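Local coordinates for protein thermospermine synthase (Medicago truncatula, PDB 6BQ4) that probably makes thermospermine by transferring an aminopropyl group from decarboxylated S-adenosylmethionine to spermidine, at residues Asn104-Gly109 / Val129-Asp134; Gln57-Leu62 / Glu135-Phe140; Asp176-Asp181 / Pro206-Gly211. All coordinates share one frame; numbering follows the deposited sequence. Where two conformers were deposited one is given.

Interaction 1. Residues Asn104-Gly109 / Val129-Asp134; sequences NVFIMG and VMCDID. With ADN (adenosine), chain C.
F106 and I107 run beside V129, M130 and C131 as neighbouring parallel strands, their directions differing by 12°. The two strands belong to a Rossmann-type beta-alpha-beta unit, a fold in which the C-terminal ends of parallel strands receive a nucleoside. I107 is bonded on both sides of its residue: its N donates to V129 O at 2.7 Å, and its O accepts from C131 N. At the end of the pairing G109 N reaches C131 O from 48° out of the carbonyl plane, so the donor does not sit on a lone pair. On one face of the sheet the F106 ring lies obliquely to V129 CG1, and its CZ meets C131 CB at 3.4 Å.

D132, at the end of its strand, binds both ribose hydroxyls. Its CB lies 3.9 Å from G109 O. With CG anti to the backbone N (chi1 -157°), the carboxylate is carried to the sugar. There OD1 accepts from adenosine O2' at 2.5 Å, while its anti lone pair takes D134 N at 3.0 Å, closing an Asx turn. OD2 accepts from O3' at 2.7 Å and also from G111 N, which helps fix the carboxylate's rotation. An asparagine here would probably leave either O2' or O3' facing an NH2 in place of an acceptor, with the loss of one of the two ribose bonds.

Strand 175-181 flanks strand 104-107 on its other edge; helix 114-119 covers I107, and helix 164-170 packs on F106 and C131.

Interaction 2. Residues Gln57-Leu62 / Glu135-Phe140; sequences QDIALL and EEVVEF. With ADN (adenosine), chain C.
Strand 58-62 and helix 135-140 run almost side by side, 11° apart in direction with their axes 9.8 Å from each other, and I59 points toward the helix and meets V137 and F140. This is strand-on-helix packing between two parts of the synthase: the antiparallel sheet of the N-terminal tetramerisation region and the helix that follows strand 127-132 of the Rossmann-like region.

I59 divides its two branches between two partners. CD1, at the end of the longer branch, reaches V137 CG2 at 3.9 Å. CG2, set anti to the backbone N by a chi1 of -53°, lies over the centre of the F140 ring in a CH-pi contact, 3.5 Å from the ring centroid. L61 touches the far end of the same ring, its CB lying 3.8 Å from F140 CZ, with the backbone N of L61 near the ring plane at the edge.

Q57 stands where this packing borders the adenosine. Its side chain crosses V137 at about a right angle, and its amide makes its stronger bond to D134 OD2, which steadies the group beside the ribose. The bond from Q57 NE2 to adenosine O2' is weak, at 3.4 Å, while the same NE2 rests 3.6 Å from V137 CG2.

Interaction 3. Residues Asp176-Asp181 / Pro206-Gly211; sequences DVIVGD and PKLKKG. With ADN (adenosine), chain C.
The beta-alpha-beta crossover that leads from strand 175-181 through helix 197-204 to strand 212-220 draws together here, where D176 and I178 meet K207, L208 and K209 just before the chain enters its next strand. No direct hydrogen bond joins the two segments; apolar packing and water do the work.

I178 carries the apolar half. Its CG1 stands beside the backbone N and anti to the carbonyl carbon (chi1 -62°), and the two side chains meet at an oblique angle. L208 CD2 rests against both CG1 and CD1 of I178, 3.8 Å from each; CD1 also nears K207 O.

D176 carries the polar half, and it suggests how opposite charges may be coupled through water. The extended chain of K209 crosses the carboxylate at a slant, with D176 OD1 3.6 Å from K209 CD, whereas the ammonium group passes beyond it. One water bridges the charges, donating to D176 OD2 at 2.6 Å and accepting from K209 NZ at 2.8 Å. A second donates to D176 OD1 at 2.7 Å and to K210 O at 3.0 Å, tying the carboxylate to the turn at K210 and G211. OD2 also accepts from K103 N, so both oxygens are engaged.

At the far end of the strand D181, the predicted proton acceptor, is hydrogen-bonded to Y87 and T115, and its backbone O lies close to adenosine C5'. Strand 175-181 lies between strands 104-107 and 212-220, with helix 84-98 against V177 and V179.

Overall arrangement
Interaction 1 is central, about 12 Å from interaction 3 and about 16 Å from interaction 2, measured between centres; interactions 2 and 3 lie about 27 Å apart and do not touch. Along the chain, interaction 2 spans the 104-109/129-134 pair, and interaction 3 follows. Strands 104-107 and 175-181 are neighbours in one mixed sheet, linked by probable backbone hydrogen bonds from V179 to both F106 and M108. Helix 135-144 follows strand 127-132 and carries the connection to the N-terminal antiparallel sheet. All three have a segment that reaches adenosine, interaction 3 only through the D181 end of its strand, so the nucleoside lies where the Rossmann-like strand ends meet the N-terminal region.

Interaction 1. Residues Asn104-Gly109 / Val129-Asp134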
loop_
_atom_site.group_PDB
_atom_site.type_symbol
_atom_site.label_atom_id
_atom_site.label_comp_id
_atom_site.label_asym_id
_atom_site.label_seq_id
_atom_site.Cartn_x
_atom_site.Cartn_y
_atom_site.Cartn_z
ATOM N N ASN A 104 -46.111 5.491 13.369
ATOM C CA ASN A 104 -45.026 5.580 14.338
ATOM C C ASN A 104 -43.968 4.458 14.153
ATOM O O ASN A 104 -44.297 3.291 13.817
ATOM C CB ASN A 104 -45.521 5.764 15.753
ATOM C CG ASN A 104 -46.135 4.548 16.309
ATOM O OD1 ASN A 104 -46.597 3.694 15.540
ATOM N ND2 ASN A 104 -46.216 4.467 17.677
ATOM N N VAL A 105 -42.694 4.829 14.303
ATOM C CA VAL A 105 -41.585 3.920 14.022
ATOM C C VAL A 105 -40.466 4.106 15.040
ATOM O O VAL A 105 -40.048 5.253 15.330
ATOM C CB VAL A 105 -41.003 4.146 12.608
ATOM C CG1 VAL A 105 -40.599 5.593 12.429
ATOM C CG2 VAL A 105 -39.796 3.250 12.357
ATOM N N PHE A 106 -39.955 2.979 15.521
ATOM C CA PHE A 106 -38.893 2.956 16.477
ATOM C C PHE A 106 -37.627 2.427 15.795
ATOM O O PHE A 106 -37.663 1.326 15.180
ATOM C CB PHE A 106 -39.295 2.017 17.613
ATOM C CG PHE A 106 -38.325 1.982 18.769
ATOM C CD1 PHE A 106 -37.220 1.131 18.763
ATOM C CD2 PHE A 106 -38.566 2.731 19.919
ATOM C CE1 PHE A 106 -36.362 1.062 19.848
ATOM C CE2 PHE A 106 -37.719 2.662 21.030
ATOM C CZ PHE A 106 -36.622 1.820 21.006
ATOM N N ILE A 107 -36.523 3.159 15.959
ATOM C CA ILE A 107 -35.220 2.766 15.399
ATOM C C ILE A 107 -34.380 2.235 16.528
ATOM O O ILE A 107 -34.071 2.966 17.451
ATOM C CB ILE A 107 -34.434 3.917 14.749
ATOM C CG1 ILE A 107 -35.272 4.647 13.736
ATOM C CG2 ILE A 107 -33.203 3.356 14.021
ATOM C CD1 ILE A 107 -34.594 5.891 13.197
ATOM N N MET A 108 -33.933 0.990 16.412
ATOM C CA MET A 108 -32.869 0.479 17.273
ATOM C C MET A 108 -31.495 0.860 16.671
ATOM O O MET A 108 -31.041 0.307 15.623
ATOM C CB MET A 108 -32.955 -1.049 17.420
ATOM C CG MET A 108 -34.329 -1.583 17.810
ATOM S SD MET A 108 -34.272 -3.351 18.180
ATOM C CE MET A 108 -33.784 -4.080 16.654
ATOM N N GLY A 109 -30.807 1.798 17.335
ATOM C CA GLY A 109 -29.520 2.248 16.890
ATOM C C GLY A 109 -29.799 3.505 16.075
ATOM O O GLY A 109 -30.629 4.371 16.463
ATOM N N VAL A 129 -38.941 7.483 16.895
ATOM C CA VAL A 129 -38.006 7.359 18.005
ATOM C C VAL A 129 -36.701 6.740 17.532
ATOM O O VAL A 129 -36.744 5.666 16.921
ATOM C CB VAL A 129 -38.572 6.461 19.106
ATOM C CG1 VAL A 129 -37.589 6.302 20.270
ATOM C CG2 VAL A 129 -39.903 7.034 19.598
ATOM N N MET A 130 -35.567 7.423 17.762
ATOM C CA MET A 130 -34.207 6.872 17.533
ATOM C C MET A 130 -33.620 6.527 18.881
ATOM O O MET A 130 -33.341 7.442 19.709
ATOM C CB MET A 130 -33.295 7.888 16.846
ATOM C CG MET A 130 -31.797 7.531 16.674
ATOM S SD MET A 130 -30.822 9.056 16.475
ATOM C CE MET A 130 -31.666 9.753 15.073
ATOM N N CYS A 131 -33.439 5.240 19.113
ATOM C CA CYS A 131 -32.892 4.761 20.392
ATOM C C CYS A 131 -31.510 4.184 20.243
ATOM O O CYS A 131 -31.371 2.994 19.900
ATOM C CB CYS A 131 -33.794 3.721 21.025
ATOM S SG CYS A 131 -33.174 3.137 22.627
ATOM N N ASP A 132 -30.496 5.040 20.429
ATOM C CA ASP A 132 -29.063 4.673 20.272
ATOM C C ASP A 132 -28.390 4.732 21.628
ATOM O O ASP A 132 -28.566 5.699 22.363
ATOM C CB ASP A 132 -28.346 5.629 19.307
ATOM C CG ASP A 132 -27.093 5.002 18.688
ATOM O OD1 ASP A 132 -26.128 4.740 19.446
ATOM O OD2 ASP A 132 -27.093 4.748 17.459
ATOM N N ILE A 133 -27.602 3.722 21.928
ATOM C CA ILE A 133 -26.934 3.600 23.204
ATOM C C ILE A 133 -25.777 4.597 23.420
ATOM O O ILE A 133 -25.323 4.815 24.564
ATOM C CB ILE A 133 -26.424 2.157 23.379
ATOM C CG1 ILE A 133 -26.121 1.863 24.842
ATOM C CG2 ILE A 133 -25.222 1.863 22.488
ATOM C CD1 ILE A 133 -25.524 0.486 25.052
ATOM N N ASP A 134 -25.287 5.204 22.333
ATOM C CA ASP A 134 -24.117 6.073 22.400
ATOM C C ASP A 134 -24.397 7.533 22.070
ATOM O O ASP A 134 -24.429 7.947 20.896
ATOM C CB ASP A 134 -23.068 5.484 21.451
ATOM C CG ASP A 134 -21.682 6.115 21.609
ATOM O OD1 ASP A 134 -21.586 7.234 22.209
ATOM O OD2 ASP A 134 -20.713 5.493 21.129
HETATM O "O5'" ADN C . -23.579 0.208 15.528
HETATM C "C5'" ADN C . -24.579 0.971 14.912
HETATM C "C4'" ADN C . -25.247 1.811 15.967
HETATM O "O4'" ADN C . -25.863 0.998 16.931
HETATM C "C3'" ADN C . -24.241 2.634 16.714
HETATM O "O3'" ADN C . -24.656 3.969 16.575
HETATM C "C2'" ADN C . -24.350 2.131 18.127
HETATM O "O2'" ADN C . -24.207 3.172 19.040
HETATM C "C1'" ADN C . -25.739 1.584 18.183
HETATM N N9 ADN C . -25.936 0.536 19.181
HETATM C C8 ADN C . -25.127 -0.441 19.524
HETATM N N7 ADN C . -25.655 -1.211 20.471
HETATM C C5 ADN C . -26.847 -0.723 20.724
HETATM C C6 ADN C . -27.953 -1.022 21.616
HETATM N N6 ADN C . -27.885 -2.065 22.429
HETATM N N1 ADN C . -29.025 -0.238 21.588
HETATM C C2 ADN C . -29.115 0.797 20.783
HETATM N N3 ADN C . -28.154 1.131 19.944
HETATM C C4 ADN C . -27.025 0.430 19.878
#

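Interaction 2. Residues Gln57-Leu62 / Glu135-Phe140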
loop_
_atom_site.group_PDB
_atom_site.type_symbol
_atom_site.label_atom_id
_atom_site.label_comp_id
_atom_site.label_asym_id
_atom_site.label_seq_id
_atom_site.Cartn_x
_atom_site.Cartn_y
_atom_site.Cartn_z
ATOM N N GLN A 57 -16.832 3.389 21.570
ATOM C CA GLN A 57 -16.116 3.310 20.298
ATOM C C GLN A 57 -15.338 4.589 19.948
ATOM O O GLN A 57 -15.579 5.659 20.470
ATOM C CB GLN A 57 -17.093 2.866 19.139
ATOM C CG GLN A 57 -18.377 3.707 18.995
ATOM C CD GLN A 57 -19.647 2.912 18.647
ATOM O OE1 GLN A 57 -19.605 1.948 17.866
ATOM N NE2 GLN A 57 -20.812 3.348 19.218
ATOM N N ASP A 58 -14.327 4.428 19.122
ATOM C CA ASP A 58 -13.667 5.561 18.481
ATOM C C ASP A 58 -14.506 6.010 17.323
ATOM O O ASP A 58 -15.174 5.182 16.712
ATOM C CB ASP A 58 -12.282 5.179 17.952
ATOM C CG ASP A 58 -11.186 5.866 18.687
ATOM O OD1 ASP A 58 -11.424 6.295 19.849
ATOM O OD2 ASP A 58 -10.080 5.992 18.114
ATOM N N ILE A 59 -14.440 7.303 17.016
ATOM C CA ILE A 59 -15.291 7.908 16.014
ATOM C C ILE A 59 -14.427 8.749 15.142
ATOM O O ILE A 59 -13.648 9.552 15.662
ATOM C CB ILE A 59 -16.333 8.841 16.623
ATOM C CG1 ILE A 59 -17.117 8.122 17.710
ATOM C CG2 ILE A 59 -17.290 9.319 15.556
ATOM C CD1 ILE A 59 -18.077 9.016 18.477
ATOM N N ALA A 60 -14.614 8.633 13.836
ATOM C CA ALA A 60 -13.870 9.446 12.890
ATOM C C ALA A 60 -14.737 9.793 11.734
ATOM O O ALA A 60 -15.551 8.968 11.305
ATOM C CB ALA A 60 -12.628 8.707 12.404
ATOM N N LEU A 61 -14.582 11.018 11.235
ATOM C CA LEU A 61 -15.130 11.412 9.967
ATOM C C LEU A 61 -13.948 11.713 9.048
ATOM O O LEU A 61 -13.205 12.686 9.271
ATOM C CB LEU A 61 -16.073 12.622 10.076
ATOM C CG LEU A 61 -16.887 12.938 8.818
ATOM C CD1 LEU A 61 -17.927 11.872 8.527
ATOM C CD2 LEU A 61 -17.600 14.277 8.899
ATOM N N LEU A 62 -13.777 10.878 8.023
ATOM C CA LEU A 62 -12.725 11.039 7.024
ATOM C C LEU A 62 -13.273 11.754 5.812
ATOM O O LEU A 62 -14.419 11.581 5.479
ATOM C CB LEU A 62 -12.269 9.651 6.565
ATOM C CG LEU A 62 -11.795 8.724 7.693
ATOM C CD1 LEU A 62 -11.177 7.489 7.091
ATOM C CD2 LEU A 62 -10.763 9.372 8.596
ATOM N N GLU A 135 -24.542 8.352 23.104
ATOM C CA GLU A 135 -24.839 9.774 22.895
ATOM C C GLU A 135 -23.797 10.525 22.076
ATOM O O GLU A 135 -24.115 11.468 21.313
ATOM C CB GLU A 135 -25.058 10.481 24.246
ATOM C CG GLU A 135 -25.758 11.793 24.084
ATOM C CD GLU A 135 -26.099 12.457 25.417
ATOM O OE1 GLU A 135 -25.414 12.147 26.455
ATOM O OE2 GLU A 135 -27.053 13.277 25.429
ATOM N N GLU A 136 -22.550 10.141 22.254
ATOM C CA GLU A 136 -21.456 10.723 21.500
ATOM C C GLU A 136 -21.539 10.476 20.013
ATOM O O GLU A 136 -21.157 11.352 19.216
ATOM C CB GLU A 136 -20.112 10.208 22.001
ATOM C CG GLU A 136 -19.770 10.596 23.440
ATOM C CD GLU A 136 -19.741 12.115 23.686
ATOM O OE1 GLU A 136 -19.708 12.905 22.705
ATOM O OE2 GLU A 136 -19.731 12.511 24.850
ATOM N N VAL A 137 -22.009 9.299 19.620
ATOM C CA VAL A 137 -22.200 9.067 18.191
ATOM C C VAL A 137 -23.267 9.992 17.648
ATOM O O VAL A 137 -23.082 10.622 16.573
ATOM C CB VAL A 137 -22.487 7.595 17.859
ATOM C CG1 VAL A 137 -22.935 7.428 16.409
ATOM C CG2 VAL A 137 -21.237 6.741 18.122
ATOM N N VAL A 138 -24.357 10.116 18.399
ATOM C CA VAL A 138 -25.477 10.937 17.977
ATOM C C VAL A 138 -25.030 12.367 17.873
ATOM O O VAL A 138 -25.345 13.041 16.862
ATOM C CB VAL A 138 -26.697 10.820 18.928
ATOM C CG1 VAL A 138 -27.776 11.856 18.609
ATOM C CG2 VAL A 138 -27.305 9.440 18.861
ATOM N N GLU A 139 -24.316 12.842 18.892
ATOM C CA GLU A 139 -23.894 14.259 18.914
ATOM C C GLU A 139 -22.904 14.556 17.808
ATOM O O GLU A 139 -22.987 15.583 17.152
ATOM C CB GLU A 139 -23.293 14.651 20.269
ATOM C CG GLU A 139 -24.335 14.892 21.346
ATOM C CD GLU A 139 -25.266 16.068 21.040
ATOM O OE1 GLU A 139 -24.782 17.125 20.543
ATOM O OE2 GLU A 139 -26.472 15.929 21.258
ATOM N N PHE A 140 -21.985 13.631 17.579
ATOM C CA PHE A 140 -21.013 13.751 16.492
ATOM C C PHE A 140 -21.688 13.867 15.146
ATOM O O PHE A 140 -21.402 14.812 14.383
ATOM C CB PHE A 140 -20.122 12.509 16.484
ATOM C CG PHE A 140 -18.959 12.580 15.539
ATOM C CD1 PHE A 140 -17.743 13.118 15.958
ATOM C CD2 PHE A 140 -19.061 12.076 14.232
ATOM C CE1 PHE A 140 -16.646 13.155 15.100
ATOM C CE2 PHE A 140 -17.976 12.110 13.381
ATOM C CZ PHE A 140 -16.764 12.655 13.805
HETATM O "O5'" ADN C . -23.579 0.208 15.528
HETATM C "C5'" ADN C . -24.579 0.971 14.912
HETATM C "C4'" ADN C . -25.247 1.811 15.967
HETATM O "O4'" ADN C . -25.863 0.998 16.931
HETATM C "C3'" ADN C . -24.241 2.634 16.714
HETATM O "O3'" ADN C . -24.656 3.969 16.575
HETATM C "C2'" ADN C . -24.350 2.131 18.127
HETATM O "O2'" ADN C . -24.207 3.172 19.040
HETATM C "C1'" ADN C . -25.739 1.584 18.183
HETATM N N9 ADN C . -25.936 0.536 19.181
HETATM C C8 ADN C . -25.127 -0.441 19.524
HETATM N N7 ADN C . -25.655 -1.211 20.471
HETATM C C5 ADN C . -26.847 -0.723 20.724
HETATM C C6 ADN C . -27.953 -1.022 21.616
HETATM N N6 ADN C . -27.885 -2.065 22.429
HETATM N N1 ADN C . -29.025 -0.238 21.588
HETATM C C2 ADN C . -29.115 0.797 20.783
HETATM N N3 ADN C . -28.154 1.131 19.944
HETATM C C4 ADN C . -27.025 0.430 19.878
#

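Interaction 3. Residues Asp176-Asp181 / Pro206-Gly211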
loop_
_atom_site.group_PDB
_atom_site.type_symbol
_atom_site.label_atom_id
_atom_site.label_comp_id
_atom_site.label_asym_id
_atom_site.label_seq_id
_atom_site.Cartn_x
_atom_site.Cartn_y
_atom_site.Cartn_z
ATOM N N ASP A 176 -45.939 0.713 14.556
ATOM C CA ASP A 176 -46.270 0.137 13.252
ATOM C C ASP A 176 -45.067 -0.508 12.605
ATOM O O ASP A 176 -45.233 -1.547 11.958
ATOM C CB ASP A 176 -46.829 1.218 12.300
ATOM C CG ASP A 176 -48.164 1.772 12.764
ATOM O OD1 ASP A 176 -49.049 0.965 13.189
ATOM O OD2 ASP A 176 -48.316 2.989 12.714
ATOM N N VAL A 177 -43.884 0.135 12.733
ATOM C CA VAL A 177 -42.637 -0.380 12.162
ATOM C C VAL A 177 -41.545 -0.247 13.174
ATOM O O VAL A 177 -41.374 0.788 13.803
ATOM C CB VAL A 177 -42.227 0.296 10.828
ATOM C CG1 VAL A 177 -40.917 -0.275 10.292
ATOM C CG2 VAL A 177 -43.321 0.111 9.781
ATOM N N ILE A 178 -40.807 -1.319 13.360
ATOM C CA ILE A 178 -39.558 -1.267 14.124
ATOM C C ILE A 178 -38.386 -1.587 13.211
ATOM O O ILE A 178 -38.453 -2.541 12.433
ATOM C CB ILE A 178 -39.598 -2.199 15.358
ATOM C CG1 ILE A 178 -40.707 -1.711 16.261
ATOM C CG2 ILE A 178 -38.226 -2.200 16.042
ATOM C CD1 ILE A 178 -40.963 -2.605 17.466
ATOM N N VAL A 179 -37.332 -0.762 13.307
ATOM C CA VAL A 179 -36.172 -0.820 12.409
ATOM C C VAL A 179 -34.900 -1.124 13.195
ATOM O O VAL A 179 -34.528 -0.374 14.120
ATOM C CB VAL A 179 -35.991 0.529 11.624
ATOM C CG1 VAL A 179 -34.771 0.464 10.702
ATOM C CG2 VAL A 179 -37.256 0.885 10.855
ATOM N N GLY A 180 -34.264 -2.246 12.881
ATOM C CA GLY A 180 -32.917 -2.571 13.369
ATOM C C GLY A 180 -31.771 -1.971 12.527
ATOM O O GLY A 180 -31.508 -2.437 11.405
ATOM N N ASP A 181 -31.093 -0.951 13.078
ATOM C CA ASP A 181 -29.941 -0.291 12.444
ATOM C C ASP A 181 -28.727 -0.479 13.350
ATOM O O ASP A 181 -27.993 0.438 13.641
ATOM C CB ASP A 181 -30.289 1.169 12.195
ATOM C CG ASP A 181 -29.379 1.869 11.216
ATOM O OD1 ASP A 181 -28.584 1.173 10.513
ATOM O OD2 ASP A 181 -29.495 3.139 11.117
ATOM N N PRO A 206 -44.167 -8.277 20.943
ATOM C CA PRO A 206 -45.177 -7.588 21.751
ATOM C C PRO A 206 -45.237 -6.063 21.548
ATOM O O PRO A 206 -46.253 -5.460 21.897
ATOM C CB PRO A 206 -44.753 -7.912 23.201
ATOM C CG PRO A 206 -44.069 -9.242 23.095
ATOM C CD PRO A 206 -43.315 -9.147 21.791
ATOM N N LYS A 207 -44.181 -5.440 21.013
ATOM C CA LYS A 207 -44.218 -4.005 20.808
ATOM C C LYS A 207 -44.572 -3.564 19.403
ATOM O O LYS A 207 -44.603 -2.365 19.104
ATOM C CB LYS A 207 -42.925 -3.422 21.308
ATOM C CG LYS A 207 -42.823 -3.550 22.826
ATOM C CD LYS A 207 -43.680 -2.478 23.521
ATOM C CE LYS A 207 -44.156 -2.944 24.883
ATOM N NZ LYS A 207 -42.989 -3.236 25.765
ATOM N N LEU A 208 -44.928 -4.535 18.557
ATOM C CA LEU A 208 -45.503 -4.230 17.242
ATOM C C LEU A 208 -47.032 -4.162 17.358
ATOM O O LEU A 208 -47.637 -5.041 17.961
ATOM C CB LEU A 208 -45.089 -5.270 16.182
ATOM C CG LEU A 208 -43.639 -5.217 15.640
ATOM C CD1 LEU A 208 -43.360 -6.457 14.806
ATOM C CD2 LEU A 208 -43.389 -3.934 14.829
ATOM N N LYS A 209 -47.628 -3.107 16.771
ATOM C CA LYS A 209 -49.072 -3.028 16.580
ATOM C C LYS A 209 -49.553 -4.152 15.640
ATOM O O LYS A 209 -48.752 -4.799 14.945
ATOM C CB LYS A 209 -49.485 -1.669 15.991
ATOM C CG LYS A 209 -49.371 -0.505 16.966
ATOM C CD LYS A 209 -50.200 0.710 16.564
ATOM C CE LYS A 209 -49.571 1.942 17.165
ATOM N NZ LYS A 209 -50.497 3.112 17.255
ATOM N N LYS A 210 -50.875 -4.367 15.620
ATOM C CA LYS A 210 -51.504 -5.304 14.689
ATOM C C LYS A 210 -51.184 -4.844 13.282
ATOM O O LYS A 210 -51.258 -3.647 12.965
ATOM C CB LYS A 210 -53.027 -5.334 14.937
ATOM C CG LYS A 210 -53.806 -6.384 14.155
ATOM C CD LYS A 210 -53.626 -7.803 14.712
ATOM C CE LYS A 210 -54.388 -8.863 13.902
ATOM N NZ LYS A 210 -53.940 -8.940 12.481
ATOM N N GLY A 211 -50.751 -5.780 12.462
ATOM C CA GLY A 211 -50.261 -5.497 11.124
ATOM C C GLY A 211 -48.874 -4.838 11.099
ATOM O O GLY A 211 -48.448 -4.321 10.059
HETATM O "O5'" ADN C . -23.579 0.208 15.528
HETATM C "C5'" ADN C . -24.579 0.971 14.912
HETATM C "C4'" ADN C . -25.247 1.811 15.967
HETATM O "O4'" ADN C . -25.863 0.998 16.931
HETATM C "C3'" ADN C . -24.241 2.634 16.714
HETATM O "O3'" ADN C . -24.656 3.969 16.575
HETATM C "C2'" ADN C . -24.350 2.131 18.127
HETATM O "O2'" ADN C . -24.207 3.172 19.040
HETATM C "C1'" ADN C . -25.739 1.584 18.183
HETATM N N9 ADN C . -25.936 0.536 19.181
HETATM C C8 ADN C . -25.127 -0.441 19.524
HETATM N N7 ADN C . -25.655 -1.211 20.471
HETATM C C5 ADN C . -26.847 -0.723 20.724
HETATM C C6 ADN C . -27.953 -1.022 21.616
HETATM N N6 ADN C . -27.885 -2.065 22.429
HETATM N N1 ADN C . -29.025 -0.238 21.588
HETATM C C2 ADN C . -29.115 0.797 20.783
HETATM N N3 ADN C . -28.154 1.131 19.944
HETATM C C4 ADN C . -27.025 0.430 19.878
HETATM O O HOH W 1 -49.099 -1.622 12.529
HETATM O O HOH W 2 -49.517 3.967 14.756
#